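Local atomic coordinates of iron uptake protein A2 (Synechocystis sp., PDB entry 2VOZ), a protein that binds ferric iron in the periplasm and probably hands it to an ABC transporter complex for import into the cell. Residues F126-R131 against G317-D322; A290-A295 against P305-D310. One frame throughout, in Å; residues are numbered along the deposited sequence.

Contact 1 of 2, residues F126-R131 against G317-D322; sequences FTQRAR and GQLKGD
The strand 124-136, one of the two that run between the lobes of this periplasmic binding protein, is met at A130 and Q128 by L319, from the irregular segment that follows helix 311-314. L319 lays one methyl on each of these two alternate residues, whose CB atoms emerge from the same face of the strand. Its CD1 touches A130 CB at 3.9 Å, while CD2 rests against the amide end of Q128, 3.8 Å from OE1. CG of L319 is anti to the backbone N (chi1 173°), which carries the two methyls toward the strand. Branching suits leucine to this double duty, and the short side chain of A130 leaves room for the leucine methyl, the nearest CA atoms, of A130 and G321, being 7.8 Å apart. No hydrogen bond joins the segments. The amide of Q128 is held from elsewhere: its NE2 binds O of P302, steadying the group the leucine leans on. V261 of strand 261-268 touches both Q128 and L319. The side chain of A130 lies about 8 Å from that of Y225, one of the tyrosines that bind iron, though this structure is iron-free; the contact lies beside the iron site without forming it. On the opposite face of the strand, R129 touches Y169 of helix 168-181 and Y225 of helix 224-232, so strand 124-136 lies between the loop and these two helices.

Contact 2 of 2, residues A290-A295 against P305-D310; sequences AQRYFA and PGVPID
V307 presses its CG1 onto the backbone of helix 288-297 at R292, 3.4 Å from R292 CA and 3.7 Å from R292 CB. Having CG1 anti to the backbone N (chi1 172°) sends that methyl to the helix, and both methyls reach Q291 CB, CG1 at 4.0 Å and CG2 slightly farther. A compact branched residue suits so close an approach. Next along the loop, P308 sets its ring over one face of the R292 guanidinium, crossing the side chain at about a right angle; P308 CB comes within 3.6 Å of R292 NE. The extended arginine carries its flat group out to the proline, whose rigid ring offers CH groups to that face. One water donates to both R292 O and P308 O, the latter at 2.7 Å, bridging the two backbones; another accepts from R292 NE in the guanidinium plane and gives a weak bond to P308 O. R292 NH1 forms a salt bridge with D289 of the second subunit, which fixes the far end of the arginine. Replacing R292 by an alanine would remove the guanidinium, and is likely to leave the P308 ring without its partner and that aspartate without its ionic mate. Q291 OE1 takes the backbone N-H groups of V303 and I304, holding the start of the loop to the helix, while Q291 NE2 donates to O of F126 on strand 124-136. The loop thus runs from strand 301-302, where P302 packs on Q291, A295 and V307, past helix 288-297 to helix 311-314, which D310 N-caps.

Overall arrangement
From the N terminus the chain builds strands 35-40, 56-61 and 82-86 with their helices before it reaches strand 124-136, which supplies 126-131 to contact 1; 185 residues follow before 317-322 returns to it. Contact 2 falls within that long excursion and closes a far shorter loop: helix 288-297 leads through strand 301-302 to 305-310, with nine residues between the two segments. Helix 311-314 then carries the chain to the second half of contact 1. The contacts nest without crossing, their centres 12 Å apart, and meet directly where F126 O lies 2.8 Å from Q291 NE2 and T127 packs on F294. Together they join the interlobe strand to helix 288-297 and the loops following it.

Contact 1 of 2, residues F126-R131 against G317-D322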
loop_
_atom_site.group_PDB
_atom_site.type_symbol
_atom_site.label_atom_id
_atom_site.label_comp_id
_atom_site.label_asym_id
_atom_site.label_seq_id
_atom_site.Cartn_x
_atom_site.Cartn_y
_atom_site.Cartn_z
ATOM N N PHE B 126 9.270 24.471 -1.571
ATOM C CA PHE B 126 10.256 23.414 -1.428
ATOM C C PHE B 126 10.450 22.541 -2.661
ATOM O O PHE B 126 11.489 21.887 -2.770
ATOM C CB PHE B 126 9.973 22.580 -0.186
ATOM C CG PHE B 126 10.198 23.346 1.059
ATOM C CD1 PHE B 126 11.521 23.581 1.511
ATOM C CD2 PHE B 126 9.136 23.915 1.730
ATOM C CE1 PHE B 126 11.751 24.326 2.665
ATOM C CE2 PHE B 126 9.358 24.698 2.862
ATOM C CZ PHE B 126 10.663 24.889 3.332
ATOM N N THR B 127 9.461 22.498 -3.555
ATOM C CA THR B 127 9.674 21.906 -4.889
ATOM C C THR B 127 9.040 22.840 -5.883
ATOM O O THR B 127 8.236 23.699 -5.502
ATOM C CB THR B 127 8.998 20.508 -5.019
ATOM O OG1 THR B 127 7.586 20.688 -4.970
ATOM C CG2 THR B 127 9.474 19.593 -3.901
ATOM N N GLN B 128 9.361 22.670 -7.158
ATOM C CA GLN B 128 8.711 23.444 -8.183
ATOM C C GLN B 128 8.341 22.568 -9.376
ATOM O O GLN B 128 8.914 21.494 -9.582
ATOM C CB GLN B 128 9.553 24.660 -8.583
ATOM C CG GLN B 128 10.831 24.340 -9.195
ATOM C CD GLN B 128 11.720 25.578 -9.450
ATOM O OE1 GLN B 128 11.268 26.611 -9.947
ATOM N NE2 GLN B 128 12.987 25.454 -9.112
ATOM N N ARG B 129 7.279 22.971 -10.067
ATOM C CA ARG B 129 6.806 22.289 -11.264
ATOM C C ARG B 129 6.633 23.384 -12.307
ATOM O O ARG B 129 6.551 24.572 -11.957
ATOM C CB ARG B 129 5.438 21.583 -11.029
ATOM C CG ARG B 129 4.285 22.499 -10.523
ATOM C CD ARG B 129 4.171 22.632 -8.971
ATOM N NE ARG B 129 4.021 21.322 -8.343
ATOM C CZ ARG B 129 2.864 20.629 -8.317
ATOM N NH1 ARG B 129 1.762 21.153 -8.844
ATOM N NH2 ARG B 129 2.823 19.414 -7.796
ATOM N N ALA B 130 6.613 22.999 -13.564
ATOM C CA ALA B 130 6.412 23.972 -14.652
ATOM C C ALA B 130 5.105 23.643 -15.324
ATOM O O ALA B 130 4.780 22.461 -15.460
ATOM C CB ALA B 130 7.582 23.848 -15.682
ATOM N N ARG B 131 4.349 24.660 -15.740
ATOM C CA ARG B 131 3.118 24.423 -16.475
ATOM C C ARG B 131 3.526 24.612 -17.948
ATOM O O ARG B 131 3.845 25.714 -18.392
ATOM C CB ARG B 131 1.969 25.359 -16.025
ATOM C CG ARG B 131 0.589 24.877 -16.563
ATOM C CD ARG B 131 -0.494 25.227 -15.560
ATOM N NE ARG B 131 -1.793 24.664 -15.914
ATOM C CZ ARG B 131 -2.138 23.378 -15.747
ATOM N NH1 ARG B 131 -1.276 22.500 -15.241
ATOM N NH2 ARG B 131 -3.362 22.969 -16.078
ATOM N N GLY B 317 15.754 19.175 -20.551
ATOM C CA GLY B 317 16.525 20.409 -20.600
ATOM C C GLY B 317 16.398 21.209 -19.325
ATOM O O GLY B 317 15.615 20.860 -18.414
ATOM N N GLN B 318 17.212 22.259 -19.236
ATOM C CA GLN B 318 17.216 23.141 -18.076
ATOM C C GLN B 318 15.922 23.936 -17.964
ATOM O O GLN B 318 15.445 24.549 -18.933
ATOM C CB GLN B 318 18.391 24.135 -18.172
ATOM N N LEU B 319 15.363 23.942 -16.771
ATOM C CA LEU B 319 14.193 24.780 -16.516
ATOM C C LEU B 319 14.614 26.249 -16.495
ATOM O O LEU B 319 15.513 26.632 -15.746
ATOM C CB LEU B 319 13.564 24.403 -15.179
ATOM C CG LEU B 319 12.428 25.283 -14.654
ATOM C CD1 LEU B 319 11.203 25.185 -15.525
ATOM C CD2 LEU B 319 12.133 24.865 -13.218
ATOM N N LYS B 320 13.951 27.061 -17.307
ATOM C CA LYS B 320 14.183 28.525 -17.271
ATOM C C LYS B 320 12.916 29.180 -16.796
ATOM O O LYS B 320 12.058 29.520 -17.597
ATOM C CB LYS B 320 14.576 29.067 -18.650
ATOM C CG LYS B 320 15.884 28.503 -19.164
ATOM C CD LYS B 320 16.081 28.864 -20.633
ATOM C CE LYS B 320 15.741 27.710 -21.550
ATOM N NZ LYS B 320 16.809 26.652 -21.520
ATOM N N GLY B 321 12.788 29.331 -15.487
ATOM C CA GLY B 321 11.523 29.800 -14.930
ATOM C C GLY B 321 11.366 31.295 -14.964
ATOM O O GLY B 321 12.338 32.020 -14.830
ATOM N N ASP B 322 10.129 31.739 -15.116
ATOM C CA ASP B 322 9.761 33.130 -14.910
ATOM C C ASP B 322 10.187 33.554 -13.497
ATOM O O ASP B 322 9.910 32.829 -12.524
ATOM C CB ASP B 322 8.241 33.227 -15.095
ATOM C CG ASP B 322 7.726 34.658 -15.118
ATOM O OD1 ASP B 322 8.246 35.528 -14.398
ATOM O OD2 ASP B 322 6.764 34.904 -15.882
#

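Contact 2 of 2, residues A290-A295 against P305-D310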
loop_
_atom_site.group_PDB
_atom_site.type_symbol
_atom_site.label_atom_id
_atom_site.label_comp_id
_atom_site.label_asym_id
_atom_site.label_seq_id
_atom_site.Cartn_x
_atom_site.Cartn_y
_atom_site.Cartn_z
ATOM N N ALA B 290 17.613 16.243 1.666
ATOM C CA ALA B 290 16.147 16.161 1.656
ATOM C C ALA B 290 15.597 16.689 0.326
ATOM O O ALA B 290 14.686 16.096 -0.244
ATOM C CB ALA B 290 15.606 16.952 2.805
ATOM N N GLN B 291 16.121 17.809 -0.163
ATOM C CA GLN B 291 15.622 18.368 -1.437
ATOM C C GLN B 291 15.653 17.356 -2.577
ATOM O O GLN B 291 14.701 17.283 -3.404
ATOM C CB GLN B 291 16.491 19.552 -1.889
ATOM C CG GLN B 291 16.112 20.860 -1.253
ATOM C CD GLN B 291 14.885 21.458 -1.916
ATOM O OE1 GLN B 291 14.931 21.819 -3.087
ATOM N NE2 GLN B 291 13.774 21.541 -1.168
ATOM N N ARG B 292 16.728 16.576 -2.642
ATOM C CA ARG B 292 16.902 15.708 -3.795
ATOM C C ARG B 292 15.743 14.735 -3.862
ATOM O O ARG B 292 15.107 14.571 -4.894
ATOM C CB ARG B 292 18.195 14.923 -3.708
ATOM C CG ARG B 292 18.464 14.144 -4.989
ATOM C CD ARG B 292 19.760 13.428 -4.866
ATOM N NE ARG B 292 20.062 12.767 -6.135
ATOM C CZ ARG B 292 21.183 12.086 -6.354
ATOM N NH1 ARG B 292 22.095 12.001 -5.391
ATOM N NH2 ARG B 292 21.390 11.537 -7.545
ATOM N N TYR B 293 15.478 14.069 -2.742
ATOM C CA TYR B 293 14.490 13.004 -2.798
ATOM C C TYR B 293 13.050 13.468 -2.605
ATOM O O TYR B 293 12.125 12.780 -3.035
ATOM C CB TYR B 293 14.864 11.903 -1.819
ATOM C CG TYR B 293 16.186 11.304 -2.206
ATOM C CD1 TYR B 293 16.344 10.635 -3.427
ATOM C CD2 TYR B 293 17.290 11.472 -1.392
ATOM C CE1 TYR B 293 17.582 10.114 -3.804
ATOM C CE2 TYR B 293 18.534 10.950 -1.751
ATOM C CZ TYR B 293 18.661 10.281 -2.967
ATOM O OH TYR B 293 19.895 9.765 -3.299
ATOM N N PHE B 294 12.877 14.625 -1.976
ATOM C CA PHE B 294 11.587 15.222 -1.847
ATOM C C PHE B 294 11.093 15.576 -3.268
ATOM O O PHE B 294 9.974 15.252 -3.646
ATOM C CB PHE B 294 11.698 16.436 -0.962
ATOM C CG PHE B 294 10.413 16.886 -0.393
ATOM C CD1 PHE B 294 9.941 18.182 -0.655
ATOM C CD2 PHE B 294 9.666 16.043 0.437
ATOM C CE1 PHE B 294 8.733 18.635 -0.082
ATOM C CE2 PHE B 294 8.457 16.478 1.014
ATOM C CZ PHE B 294 7.974 17.760 0.750
ATOM N N ALA B 295 11.974 16.173 -4.065
ATOM C CA ALA B 295 11.615 16.539 -5.443
ATOM C C ALA B 295 11.351 15.302 -6.264
ATOM O O ALA B 295 10.434 15.296 -7.038
ATOM C CB ALA B 295 12.726 17.398 -6.133
ATOM N N PRO B 305 19.240 25.314 -6.305
ATOM C CA PRO B 305 20.177 25.104 -7.404
ATOM C C PRO B 305 21.288 24.142 -7.026
ATOM O O PRO B 305 21.749 24.157 -5.880
ATOM C CB PRO B 305 20.752 26.514 -7.627
ATOM C CG PRO B 305 19.599 27.406 -7.276
ATOM C CD PRO B 305 19.095 26.749 -5.994
ATOM N N GLY B 306 21.670 23.285 -7.966
ATOM C CA GLY B 306 22.776 22.356 -7.730
ATOM C C GLY B 306 22.335 20.987 -7.230
ATOM O O GLY B 306 23.095 20.021 -7.368
ATOM N N VAL B 307 21.105 20.888 -6.690
ATOM C CA VAL B 307 20.579 19.606 -6.228
ATOM C C VAL B 307 20.173 18.771 -7.445
ATOM O O VAL B 307 19.472 19.277 -8.325
ATOM C CB VAL B 307 19.389 19.793 -5.273
ATOM C CG1 VAL B 307 18.712 18.381 -4.964
ATOM C CG2 VAL B 307 19.830 20.530 -3.975
ATOM N N PRO B 308 20.695 17.527 -7.558
ATOM C CA PRO B 308 20.432 16.716 -8.760
ATOM C C PRO B 308 18.957 16.559 -9.031
ATOM O O PRO B 308 18.167 16.349 -8.097
ATOM C CB PRO B 308 21.016 15.367 -8.398
ATOM C CG PRO B 308 22.153 15.735 -7.508
ATOM C CD PRO B 308 21.603 16.825 -6.637
ATOM N N ILE B 309 18.619 16.686 -10.307
ATOM C CA ILE B 309 17.261 16.554 -10.810
ATOM C C ILE B 309 17.061 15.160 -11.395
ATOM O O ILE B 309 17.997 14.587 -11.982
ATOM C CB ILE B 309 17.024 17.606 -11.934
ATOM C CG1 ILE B 309 17.192 19.010 -11.344
ATOM C CG2 ILE B 309 15.626 17.421 -12.547
ATOM C CD1 ILE B 309 17.414 20.107 -12.410
ATOM N N ASP B 310 15.839 14.629 -11.263
ATOM C CA ASP B 310 15.540 13.313 -11.754
ATOM C C ASP B 310 16.013 13.224 -13.211
ATOM O O ASP B 310 15.726 14.136 -13.989
ATOM C CB ASP B 310 14.034 13.062 -11.711
ATOM C CG ASP B 310 13.670 11.715 -12.303
ATOM O OD1 ASP B 310 13.510 11.621 -13.544
ATOM O OD2 ASP B 310 13.544 10.764 -11.510
HETATM O O HOH W 1 15.603 15.853 -7.386
HETATM O O HOH W 2 17.742 13.192 -8.210
#